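Local atomic coordinates of porphyranase B (Zobellia galactanivorans, PDB entry 3JUU), a protein that hydrolyses the sulfated red-algal polysaccharide porphyran at the linkages between beta-D-galactose and alpha-L-galactose-6-sulfate, releasing mostly disaccharides. Residues K41-E44 and K45-Q48; L61-A64 and E65-S68; W27-E31 and N32-E36; G258-E261 and D262-T265. All coordinates share one frame; numbering follows the deposited sequence.

All four are local contacts where the chain turns into or out of a strand of the GH16 jelly roll: turns in contacts 1 and 3, a 3-10 segment in contact 2, a short helix in contact 4. Contact 3 is partly buried; the others lie at the surface. Contacts 3 and 1 form the two ends of the loop between strands 26-29 and 47-48, joined by Lys46 NZ to Ser34 O and Trp47 NE1 to Asp35 OD2; contacts 1 and 2 meet through Ile42 and Ile67. Contact 4 touches none, yet its strand 264-276 pairs with strand 26-29. A carboxylate organises contact 1, hydroxyls bond to carbonyls in contacts 3 and 4, and an amide packs on leucine in contact 2.

Contact 1: K41-E44 and K45-Q48; sequences KIDE and KKWQ. With SO4 (sulfate ion), chain E.
Asp43 holds the start of residues 45-48 with both its backbone carbonyl and its carboxylate, combining an Asx turn with a beta turn just ahead of strand 47-48 of the jelly roll. Ahead of the turn, Lys41 N donates to sulfate O4 at 2.7 Å. Lys45 comes first in the second segment: its backbone N donates to Asp43 OD1 at 3.0 Å, the bond that defines the Asx turn, and it reaches that oxygen from above the carboxylate plane. The carboxylate is in place for this because Asp43 CG is anti to its own backbone N (chi1 175°), and aspartate suits the position because its short side chain can fold back on the chain that follows.

At Lys46 the backbone N closes the beta turn on Asp43 O at 3.2 Å, with a second, weak bond to OD1. The lysine side chain crosses that of Asp43 at about a right angle, CB resting 3.6 Å from OD2. Its NZ is too far from the carboxylate for a salt bridge; a water bridges them, donating to OD2 and accepting from NZ, while the ammonium group bonds directly to Ser34 O.

Trp47, buried, adds a second grip on Asp43 O: its N lies in the carbonyl plane at 3.0 Å, whereas Lys46 N sits well above it. The indole is held by NE1 on Asp35 and packs against Val99, Leu238 and Met240, a fitting role for a large ring with one polar edge. Lys46 CG lies over one of its faces, toward the rim. Crossing the tryptophan side chain, Ile42 brings CG1 to within 3.7 Å of Trp47 CD1.

Contact 2: L61-A64 and E65-S68; sequences LFLA and ENIS
Leu63 and Asn66 lay their side chains against each other across a tight turn, with leucine CD1 3.7 Å from ND2 of the amide. Both side chains set CG beside the backbone N and anti to the carbonyl carbon (Leu63 chi1 -56°), which brings the two groups together. The two side chains cross obliquely, Asn66 CG lying 3.9 Å from Leu63 CB, while ND2 of the asparagine turns into the protein to reach Gly96 O and Thr79 OG1. Asparagine fits here because it is short enough to stay within the turn and still offers its buried amide to those two oxygens. With a leucine in place of Asn66, the Gly96 carbonyl and the Thr79 hydroxyl would probably be left without their amide donor.

The backbone of this turn makes a short 3-10 segment that carries the chain from strand 60-62 to strand 67-70 of the GH16 beta-sandwich. Asn66 N donates to Leu63 O, and one residue on Ile67 N donates to Ala64 O, each at 3.1 Å.

Glu65 bends sharply at its second torsion (chi2 84°), and its carboxylate doubles back over the start of the turn. A water accepts from Ala64 N at 2.8 Å and donates to Glu65 OE2, linking the two where their direct approach is badly angled. The same OE2 passes 3.8 Å from Leu63 CB. Ile67 turns its branched side chain to Leu74, Ile76, Ile49 and Val99, its CB lying 3.4 Å from Ala64 O.

Contact 3: W27-E31 and N32-E36; sequences WKLIE and NMSDE
Ile30 O and Glu31 O accept from Met33 N and Ser34 N in turn, making two overlapping beta turns that lead the chain out of strand 26-29 in the jelly roll. The first bond, Met33 N to Ile30 O, measures 3.1 Å, and the second, Ser34 N to Glu31 O, 3.2 Å.

Ser34 adds its side chain to this backbone scaffold. With OG beside its own backbone N (chi1 -57°), the hydroxyl turns back to donate to Ile30 O at 2.7 Å. It arrives on the opposite face of that carbonyl from Met33 N, so one carbonyl oxygen of buried Ile30 is gripped twice. OG is also bonded to Ser272 N, tying the turn to strand 264-276, which pairs with strand 26-29; a small hydroxyl residue can serve both partners at once. Leu29 packs against the hydroxyl, its CD1 3.5 Å from Ser34 OG.

Ile30 and Met33 lie side by side and point the same way, CG2 of the isoleucine 4.0 Å from CB of the methionine. The flexible, apolar methionine chain then runs on toward Met105, away from the turn. Asn32, at the outer corner, carries its amide between the backbone N and the carbonyl carbon (chi1 70°), and its side chain leans obliquely across the isoleucine, placing OD1 3.5 Å from Ile30 CG2.

Contact 4: G258-E261 and D262-T265; sequences GSKE and DRTT. With SO4 (sulfate ion), chain F.
Arg263 runs back along residues 258-260 from its place in a short, weakly bonded helix. Its CB lies 3.6 Å from Ser259 O, the carbonyl that also accepts from Arg263 N. CG stays beside Ser259 O, and CD moves on to Gly258 O. A bend at the third torsion (chi3 -62°) then turns the guanidinium so that NE donates to Gly258 O at 3.1 Å, with that oxygen almost in the guanidinium plane. At the tip, NH1 gives a nearly straight bond of 2.7 Å to O3 of a sulfate ion, probably from the crystallisation liquor, and also reaches Thr78 O, while NH2 holds sulfate O1 at 3.0 Å and a water. Lys260 CA lies over one face of the group. A methionine in place of Arg263 would probably leave the sulfate without its two-pronged donor and Gly258 O without its N-H partner.

Thr264 hooks its hydroxyl back onto Lys260 O at 2.6 Å, a role suited to a beta-branched residue that is also starting a strand. At the other end Ser259 OG accepts from Asp262 N at 3.0 Å, the serine N-cap of a short helix leading into strand 264-276 of the GH16 jelly roll.

Contact 1: K41-E44 and K45-Q48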
loop_
_atom_site.group_PDB
_atom_site.type_symbol
_atom_site.label_atom_id
_atom_site.label_comp_id
_atom_site.label_asym_id
_atom_site.label_seq_id
_atom_site.Cartn_x
_atom_site.Cartn_y
_atom_site.Cartn_z
ATOM N N LYS A 41 10.588 -3.747 -17.944
ATOM C CA LYS A 41 10.489 -2.351 -17.448
ATOM C C LYS A 41 9.033 -2.043 -17.037
ATOM O O LYS A 41 8.094 -2.366 -17.760
ATOM C CB LYS A 41 10.878 -1.389 -18.555
ATOM C CG LYS A 41 12.397 -1.514 -18.961
ATOM C CD LYS A 41 13.302 -0.623 -18.109
ATOM C CE LYS A 41 14.776 -0.656 -18.617
ATOM N NZ LYS A 41 15.604 -1.753 -17.956
ATOM N N ILE A 42 8.862 -1.421 -15.876
ATOM C CA ILE A 42 7.515 -1.094 -15.422
ATOM C C ILE A 42 6.837 -0.189 -16.439
ATOM O O ILE A 42 7.458 0.696 -17.038
ATOM C CB ILE A 42 7.502 -0.468 -13.964
ATOM C CG1 ILE A 42 6.057 -0.340 -13.439
ATOM C CG2 ILE A 42 8.291 0.886 -13.885
ATOM C CD1 ILE A 42 6.006 0.022 -11.900
ATOM N N ASP A 43 5.537 -0.388 -16.617
ATOM C CA ASP A 43 4.760 0.402 -17.560
ATOM C C ASP A 43 4.450 1.754 -16.960
ATOM O O ASP A 43 3.605 1.867 -16.057
ATOM C CB ASP A 43 3.459 -0.409 -17.857
ATOM C CG ASP A 43 2.477 0.322 -18.728
ATOM O OD1 ASP A 43 2.757 1.426 -19.203
ATOM O OD2 ASP A 43 1.397 -0.253 -18.956
ATOM N N GLU A 44 5.141 2.799 -17.445
ATOM C CA GLU A 44 4.959 4.121 -16.895
ATOM C C GLU A 44 3.799 4.875 -17.485
ATOM O O GLU A 44 3.562 5.998 -17.090
ATOM C CB GLU A 44 6.262 4.923 -16.936
ATOM C CG GLU A 44 7.295 4.384 -15.925
ATOM C CD GLU A 44 8.558 5.217 -15.880
ATOM O OE1 GLU A 44 9.591 4.680 -16.345
ATOM O OE2 GLU A 44 8.555 6.368 -15.431
ATOM N N LYS A 45 3.054 4.257 -18.413
ATOM C CA LYS A 45 1.773 4.878 -18.767
ATOM C C LYS A 45 0.712 4.446 -17.713
ATOM O O LYS A 45 -0.289 5.089 -17.578
ATOM C CB LYS A 45 1.263 4.431 -20.154
ATOM C CG LYS A 45 2.186 4.883 -21.373
ATOM C CD LYS A 45 1.870 6.297 -21.922
ATOM C CE LYS A 45 2.321 7.520 -21.024
ATOM N NZ LYS A 45 3.570 8.279 -21.432
ATOM N N LYS A 46 0.962 3.344 -17.006
ATOM C CA LYS A 46 -0.021 2.842 -16.017
ATOM C C LYS A 46 0.373 3.318 -14.620
ATOM O O LYS A 46 -0.498 3.640 -13.759
ATOM C CB LYS A 46 -0.020 1.343 -16.052
ATOM C CG LYS A 46 -1.141 0.683 -15.203
ATOM C CD LYS A 46 -1.193 -0.860 -15.526
ATOM C CE LYS A 46 -2.026 -1.144 -16.770
ATOM N NZ LYS A 46 -1.962 -2.587 -17.067
ATOM N N TRP A 47 1.685 3.366 -14.382
ATOM C CA TRP A 47 2.234 3.613 -13.053
ATOM C C TRP A 47 3.129 4.826 -13.047
ATOM O O TRP A 47 3.881 5.046 -14.053
ATOM C CB TRP A 47 3.033 2.405 -12.574
ATOM C CG TRP A 47 2.251 1.121 -12.601
ATOM C CD1 TRP A 47 2.420 0.072 -13.485
ATOM C CD2 TRP A 47 1.186 0.726 -11.697
ATOM N NE1 TRP A 47 1.513 -0.956 -13.181
ATOM C CE2 TRP A 47 0.739 -0.573 -12.105
ATOM C CE3 TRP A 47 0.549 1.363 -10.605
ATOM C CZ2 TRP A 47 -0.335 -1.297 -11.434
ATOM C CZ3 TRP A 47 -0.517 0.655 -9.918
ATOM C CH2 TRP A 47 -0.950 -0.660 -10.352
ATOM N N GLN A 48 3.111 5.558 -11.931
ATOM C CA GLN A 48 3.977 6.758 -11.726
ATOM C C GLN A 48 5.004 6.334 -10.716
ATOM O O GLN A 48 4.673 5.934 -9.588
ATOM C CB GLN A 48 3.207 8.008 -11.232
ATOM C CG GLN A 48 4.057 9.246 -11.049
ATOM C CD GLN A 48 3.206 10.425 -10.801
ATOM O OE1 GLN A 48 2.204 10.354 -10.033
ATOM N NE2 GLN A 48 3.579 11.548 -11.404
HETATM S S SO4 E . 9.179 -4.852 -21.644
HETATM O O1 SO4 E . 9.537 -6.291 -21.737
HETATM O O2 SO4 E . 10.025 -4.074 -22.540
HETATM O O3 SO4 E . 7.754 -4.627 -21.929
HETATM O O4 SO4 E . 9.459 -4.337 -20.303
HETATM O O HOH W 1 0.958 -2.770 -17.735
#

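Contact 2: L61-A64 and E65-S68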
loop_
_atom_site.group_PDB
_atom_site.type_symbol
_atom_site.label_atom_id
_atom_site.label_comp_id
_atom_site.label_asym_id
_atom_site.label_seq_id
_atom_site.Cartn_x
_atom_site.Cartn_y
_atom_site.Cartn_z
ATOM N N LEU A 61 14.219 8.521 0.617
ATOM C CA LEU A 61 13.859 9.258 -0.574
ATOM C C LEU A 61 13.406 8.217 -1.590
ATOM O O LEU A 61 14.122 7.214 -1.860
ATOM C CB LEU A 61 15.102 10.078 -1.071
ATOM C CG LEU A 61 14.894 10.961 -2.330
ATOM C CD1 LEU A 61 14.036 12.150 -1.895
ATOM C CD2 LEU A 61 16.313 11.473 -2.845
ATOM N N PHE A 62 12.235 8.458 -2.240
ATOM C CA PHE A 62 11.768 7.504 -3.248
ATOM C C PHE A 62 12.568 7.642 -4.554
ATOM O O PHE A 62 12.612 8.754 -5.120
ATOM C CB PHE A 62 10.293 7.832 -3.607
ATOM C CG PHE A 62 9.358 7.740 -2.399
ATOM C CD1 PHE A 62 9.587 6.728 -1.460
ATOM C CD2 PHE A 62 8.243 8.569 -2.274
ATOM C CE1 PHE A 62 8.694 6.564 -0.306
ATOM C CE2 PHE A 62 7.347 8.433 -1.175
ATOM C CZ PHE A 62 7.593 7.406 -0.199
ATOM N N LEU A 63 13.257 6.558 -4.950
ATOM C CA LEU A 63 14.043 6.608 -6.189
ATOM C C LEU A 63 13.354 5.837 -7.274
ATOM O O LEU A 63 13.034 4.678 -7.079
ATOM C CB LEU A 63 15.430 5.958 -5.951
ATOM C CG LEU A 63 16.289 6.558 -4.797
ATOM C CD1 LEU A 63 17.711 5.858 -4.791
ATOM C CD2 LEU A 63 16.522 8.071 -4.907
ATOM N N ALA A 64 13.268 6.415 -8.464
ATOM C CA ALA A 64 12.768 5.653 -9.614
ATOM C C ALA A 64 13.681 4.459 -9.909
ATOM O O ALA A 64 13.205 3.371 -10.317
ATOM C CB ALA A 64 12.590 6.611 -10.836
ATOM N N GLU A 65 15.010 4.640 -9.679
ATOM C CA GLU A 65 15.996 3.562 -9.946
ATOM C C GLU A 65 15.812 2.367 -9.033
ATOM O O GLU A 65 16.398 1.304 -9.268
ATOM C CB GLU A 65 17.473 4.034 -9.708
ATOM C CG GLU A 65 17.885 5.415 -10.275
ATOM C CD GLU A 65 17.537 6.657 -9.358
ATOM O OE1 GLU A 65 18.481 7.178 -8.605
ATOM O OE2 GLU A 65 16.355 7.129 -9.414
ATOM N N ASN A 66 15.131 2.552 -7.894
ATOM C CA ASN A 66 14.870 1.389 -7.017
ATOM C C ASN A 66 13.650 0.550 -7.362
ATOM O O ASN A 66 13.371 -0.448 -6.633
ATOM C CB ASN A 66 14.716 1.848 -5.551
ATOM C CG ASN A 66 16.063 2.200 -4.928
ATOM O OD1 ASN A 66 17.107 2.004 -5.538
ATOM N ND2 ASN A 66 16.053 2.727 -3.740
ATOM N N ILE A 67 12.988 0.892 -8.465
ATOM C CA ILE A 67 11.864 0.119 -9.026
ATOM C C ILE A 67 12.442 -0.791 -10.164
ATOM O O ILE A 67 13.153 -0.284 -11.070
ATOM C CB ILE A 67 10.767 1.023 -9.654
ATOM C CG1 ILE A 67 10.199 2.150 -8.717
ATOM C CG2 ILE A 67 9.617 0.142 -10.226
ATOM C CD1 ILE A 67 9.974 1.721 -7.297
ATOM N N SER A 68 12.207 -2.088 -10.119
ATOM C CA SER A 68 12.622 -2.967 -11.233
ATOM C C SER A 68 11.531 -4.030 -11.412
ATOM O O SER A 68 10.685 -4.263 -10.476
ATOM C CB SER A 68 13.977 -3.666 -10.988
ATOM O OG SER A 68 13.986 -4.429 -9.805
HETATM O O HOH W 2 14.277 8.950 -8.893
#

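Contact 3: W27-E31 and N32-E36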
loop_
_atom_site.group_PDB
_atom_site.type_symbol
_atom_site.label_atom_id
_atom_site.label_comp_id
_atom_site.label_asym_id
_atom_site.label_seq_id
_atom_site.Cartn_x
_atom_site.Cartn_y
_atom_site.Cartn_z
ATOM N N TRP A 27 -17.030 -10.654 -11.136
ATOM C CA TRP A 27 -15.906 -9.721 -10.929
ATOM C C TRP A 27 -15.265 -9.450 -12.285
ATOM O O TRP A 27 -14.953 -10.408 -12.992
ATOM C CB TRP A 27 -14.858 -10.395 -10.057
ATOM C CG TRP A 27 -15.296 -10.632 -8.658
ATOM C CD1 TRP A 27 -15.608 -11.817 -8.112
ATOM C CD2 TRP A 27 -15.457 -9.655 -7.626
ATOM N NE1 TRP A 27 -15.917 -11.668 -6.775
ATOM C CE2 TRP A 27 -15.890 -10.352 -6.459
ATOM C CE3 TRP A 27 -15.315 -8.273 -7.573
ATOM C CZ2 TRP A 27 -16.162 -9.719 -5.262
ATOM C CZ3 TRP A 27 -15.633 -7.615 -6.415
ATOM C CH2 TRP A 27 -16.037 -8.345 -5.231
ATOM N N LYS A 28 -15.041 -8.181 -12.618
ATOM C CA LYS A 28 -14.449 -7.781 -13.885
ATOM C C LYS A 28 -13.131 -7.004 -13.642
ATOM O O LYS A 28 -13.146 -5.961 -12.956
ATOM C CB LYS A 28 -15.467 -6.886 -14.645
ATOM C CG LYS A 28 -14.947 -6.327 -16.012
ATOM C CD LYS A 28 -16.020 -5.467 -16.727
ATOM C CE LYS A 28 -15.453 -4.580 -17.843
ATOM N NZ LYS A 28 -16.286 -3.317 -17.864
ATOM N N LEU A 29 -12.055 -7.493 -14.248
ATOM C CA LEU A 29 -10.733 -6.825 -14.132
ATOM C C LEU A 29 -10.756 -5.420 -14.598
ATOM O O LEU A 29 -11.298 -5.108 -15.698
ATOM C CB LEU A 29 -9.638 -7.628 -14.848
ATOM C CG LEU A 29 -8.216 -7.190 -14.385
ATOM C CD1 LEU A 29 -7.952 -7.812 -13.016
ATOM C CD2 LEU A 29 -7.189 -7.773 -15.403
ATOM N N ILE A 30 -10.248 -4.515 -13.754
ATOM C CA ILE A 30 -10.069 -3.123 -14.156
ATOM C C ILE A 30 -8.627 -3.075 -14.754
ATOM O O ILE A 30 -7.613 -3.049 -14.022
ATOM C CB ILE A 30 -10.190 -2.146 -13.000
ATOM C CG1 ILE A 30 -11.590 -2.265 -12.345
ATOM C CG2 ILE A 30 -9.871 -0.668 -13.428
ATOM C CD1 ILE A 30 -11.554 -1.619 -10.959
ATOM N N GLU A 31 -8.555 -3.073 -16.081
ATOM C CA GLU A 31 -7.282 -3.269 -16.786
ATOM C C GLU A 31 -6.287 -2.178 -16.442
ATOM O O GLU A 31 -5.124 -2.463 -16.177
ATOM C CB GLU A 31 -7.483 -3.218 -18.328
ATOM C CG GLU A 31 -8.393 -4.252 -18.805
ATOM C CD GLU A 31 -7.771 -5.584 -18.668
ATOM O OE1 GLU A 31 -6.525 -5.680 -18.809
ATOM O OE2 GLU A 31 -8.512 -6.538 -18.382
ATOM N N ASN A 32 -6.712 -0.933 -16.431
ATOM C CA ASN A 32 -5.752 0.149 -16.194
ATOM C C ASN A 32 -5.267 0.348 -14.726
ATOM O O ASN A 32 -4.519 1.291 -14.404
ATOM C CB ASN A 32 -6.253 1.470 -16.815
ATOM C CG ASN A 32 -7.454 2.063 -16.087
ATOM O OD1 ASN A 32 -7.835 1.667 -14.953
ATOM N ND2 ASN A 32 -8.037 3.060 -16.722
ATOM N N MET A 33 -5.762 -0.532 -13.824
ATOM C CA MET A 33 -5.297 -0.567 -12.413
ATOM C C MET A 33 -4.820 -1.948 -12.033
ATOM O O MET A 33 -4.727 -2.289 -10.823
ATOM C CB MET A 33 -6.410 -0.099 -11.466
ATOM C CG MET A 33 -6.804 1.338 -11.725
ATOM S SD MET A 33 -8.105 1.925 -10.605
ATOM C CE MET A 33 -7.099 2.132 -9.107
ATOM N N SER A 34 -4.463 -2.754 -13.034
ATOM C CA SER A 34 -4.039 -4.097 -12.777
ATOM C C SER A 34 -2.754 -4.391 -13.581
ATOM O O SER A 34 -2.595 -3.858 -14.656
ATOM C CB SER A 34 -5.135 -5.115 -13.164
ATOM O OG SER A 34 -6.348 -4.801 -12.448
ATOM N N ASP A 35 -1.879 -5.210 -13.048
ATOM C CA ASP A 35 -0.594 -5.505 -13.732
ATOM C C ASP A 35 -0.022 -6.775 -13.155
ATOM O O ASP A 35 0.016 -6.972 -11.915
ATOM C CB ASP A 35 0.400 -4.336 -13.551
ATOM C CG ASP A 35 1.395 -4.202 -14.741
ATOM O OD1 ASP A 35 1.722 -5.247 -15.315
ATOM O OD2 ASP A 35 1.848 -3.061 -15.008
ATOM N N GLU A 36 0.403 -7.681 -14.057
ATOM C CA GLU A 36 1.101 -8.914 -13.664
ATOM C C GLU A 36 2.612 -8.641 -13.634
ATOM O O GLU A 36 3.353 -9.457 -13.098
ATOM C CB GLU A 36 0.804 -10.044 -14.687
ATOM C CG GLU A 36 -0.646 -10.474 -14.725
ATOM C CD GLU A 36 -1.111 -11.000 -13.363
ATOM O OE1 GLU A 36 -0.447 -11.884 -12.790
ATOM O OE2 GLU A 36 -2.161 -10.536 -12.872
#

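Contact 4: G258-E261 and D262-T265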
loop_
_atom_site.group_PDB
_atom_site.type_symbol
_atom_site.label_atom_id
_atom_site.label_comp_id
_atom_site.label_asym_id
_atom_site.label_seq_id
_atom_site.Cartn_x
_atom_site.Cartn_y
_atom_site.Cartn_z
ATOM N N GLY A 258 21.575 -6.161 4.361
ATOM C CA GLY A 258 20.933 -7.395 3.845
ATOM C C GLY A 258 21.240 -7.662 2.379
ATOM O O GLY A 258 21.625 -6.760 1.593
ATOM N N SER A 259 20.995 -8.903 1.960
ATOM C CA SER A 259 21.024 -9.232 0.524
ATOM C C SER A 259 20.035 -8.400 -0.302
ATOM O O SER A 259 19.103 -7.776 0.255
ATOM C CB SER A 259 20.663 -10.700 0.358
ATOM O OG SER A 259 19.299 -10.890 0.735
ATOM N N LYS A 260 20.199 -8.382 -1.627
ATOM C CA LYS A 260 19.236 -7.621 -2.474
ATOM C C LYS A 260 17.839 -8.173 -2.200
ATOM O O LYS A 260 16.857 -7.397 -2.041
ATOM C CB LYS A 260 19.550 -7.658 -3.944
ATOM C CG LYS A 260 18.846 -6.518 -4.729
ATOM C CD LYS A 260 18.974 -6.666 -6.204
ATOM C CE LYS A 260 18.197 -5.562 -6.884
ATOM N NZ LYS A 260 18.586 -5.544 -8.315
ATOM N N GLU A 261 17.719 -9.501 -2.106
ATOM C CA GLU A 261 16.375 -10.087 -1.840
ATOM C C GLU A 261 15.781 -9.585 -0.504
ATOM O O GLU A 261 14.642 -9.206 -0.436
ATOM C CB GLU A 261 16.480 -11.609 -1.807
ATOM C CG GLU A 261 15.090 -12.344 -1.719
ATOM C CD GLU A 261 14.118 -12.106 -2.954
ATOM O OE1 GLU A 261 14.423 -11.425 -4.009
ATOM O OE2 GLU A 261 12.986 -12.645 -2.830
ATOM N N ASP A 262 16.573 -9.601 0.535
ATOM C CA ASP A 262 16.145 -9.092 1.865
ATOM C C ASP A 262 15.823 -7.602 1.787
ATOM O O ASP A 262 14.892 -7.159 2.503
ATOM C CB ASP A 262 17.215 -9.238 2.899
ATOM C CG ASP A 262 17.387 -10.681 3.393
ATOM O OD1 ASP A 262 16.583 -11.535 2.990
ATOM O OD2 ASP A 262 18.299 -10.865 4.229
ATOM N N ARG A 263 16.496 -6.825 0.901
ATOM C CA ARG A 263 16.156 -5.369 0.779
ATOM C C ARG A 263 14.996 -5.083 -0.151
ATOM O O ARG A 263 14.615 -3.928 -0.296
ATOM C CB ARG A 263 17.406 -4.573 0.297
ATOM C CG ARG A 263 18.392 -4.506 1.470
ATOM C CD ARG A 263 19.720 -3.730 1.073
ATOM N NE ARG A 263 20.461 -4.426 -0.031
ATOM C CZ ARG A 263 20.540 -4.077 -1.334
ATOM N NH1 ARG A 263 19.870 -3.072 -1.931
ATOM N NH2 ARG A 263 21.331 -4.837 -2.120
ATOM N N THR A 264 14.382 -6.123 -0.731
ATOM C CA THR A 264 13.417 -5.940 -1.796
ATOM C C THR A 264 12.007 -6.324 -1.324
ATOM O O THR A 264 11.844 -7.386 -0.766
ATOM C CB THR A 264 13.775 -6.762 -3.033
ATOM O OG1 THR A 264 15.023 -6.206 -3.536
ATOM C CG2 THR A 264 12.635 -6.707 -4.173
ATOM N N THR A 265 11.045 -5.440 -1.573
ATOM C CA THR A 265 9.611 -5.777 -1.372
ATOM C C THR A 265 9.157 -6.240 -2.745
ATOM O O THR A 265 9.382 -5.538 -3.709
ATOM C CB THR A 265 8.846 -4.474 -0.949
ATOM O OG1 THR A 265 9.366 -4.054 0.322
ATOM C CG2 THR A 265 7.329 -4.862 -0.841
HETATM S S SO4 F . 21.305 -2.831 -5.387
HETATM O O1 SO4 F . 22.079 -4.004 -4.925
HETATM O O2 SO4 F . 20.795 -3.236 -6.712
HETATM O O3 SO4 F . 20.181 -2.425 -4.525
HETATM O O4 SO4 F . 22.202 -1.670 -5.564
HETATM O O HOH W 3 23.540 -6.720 -1.286
#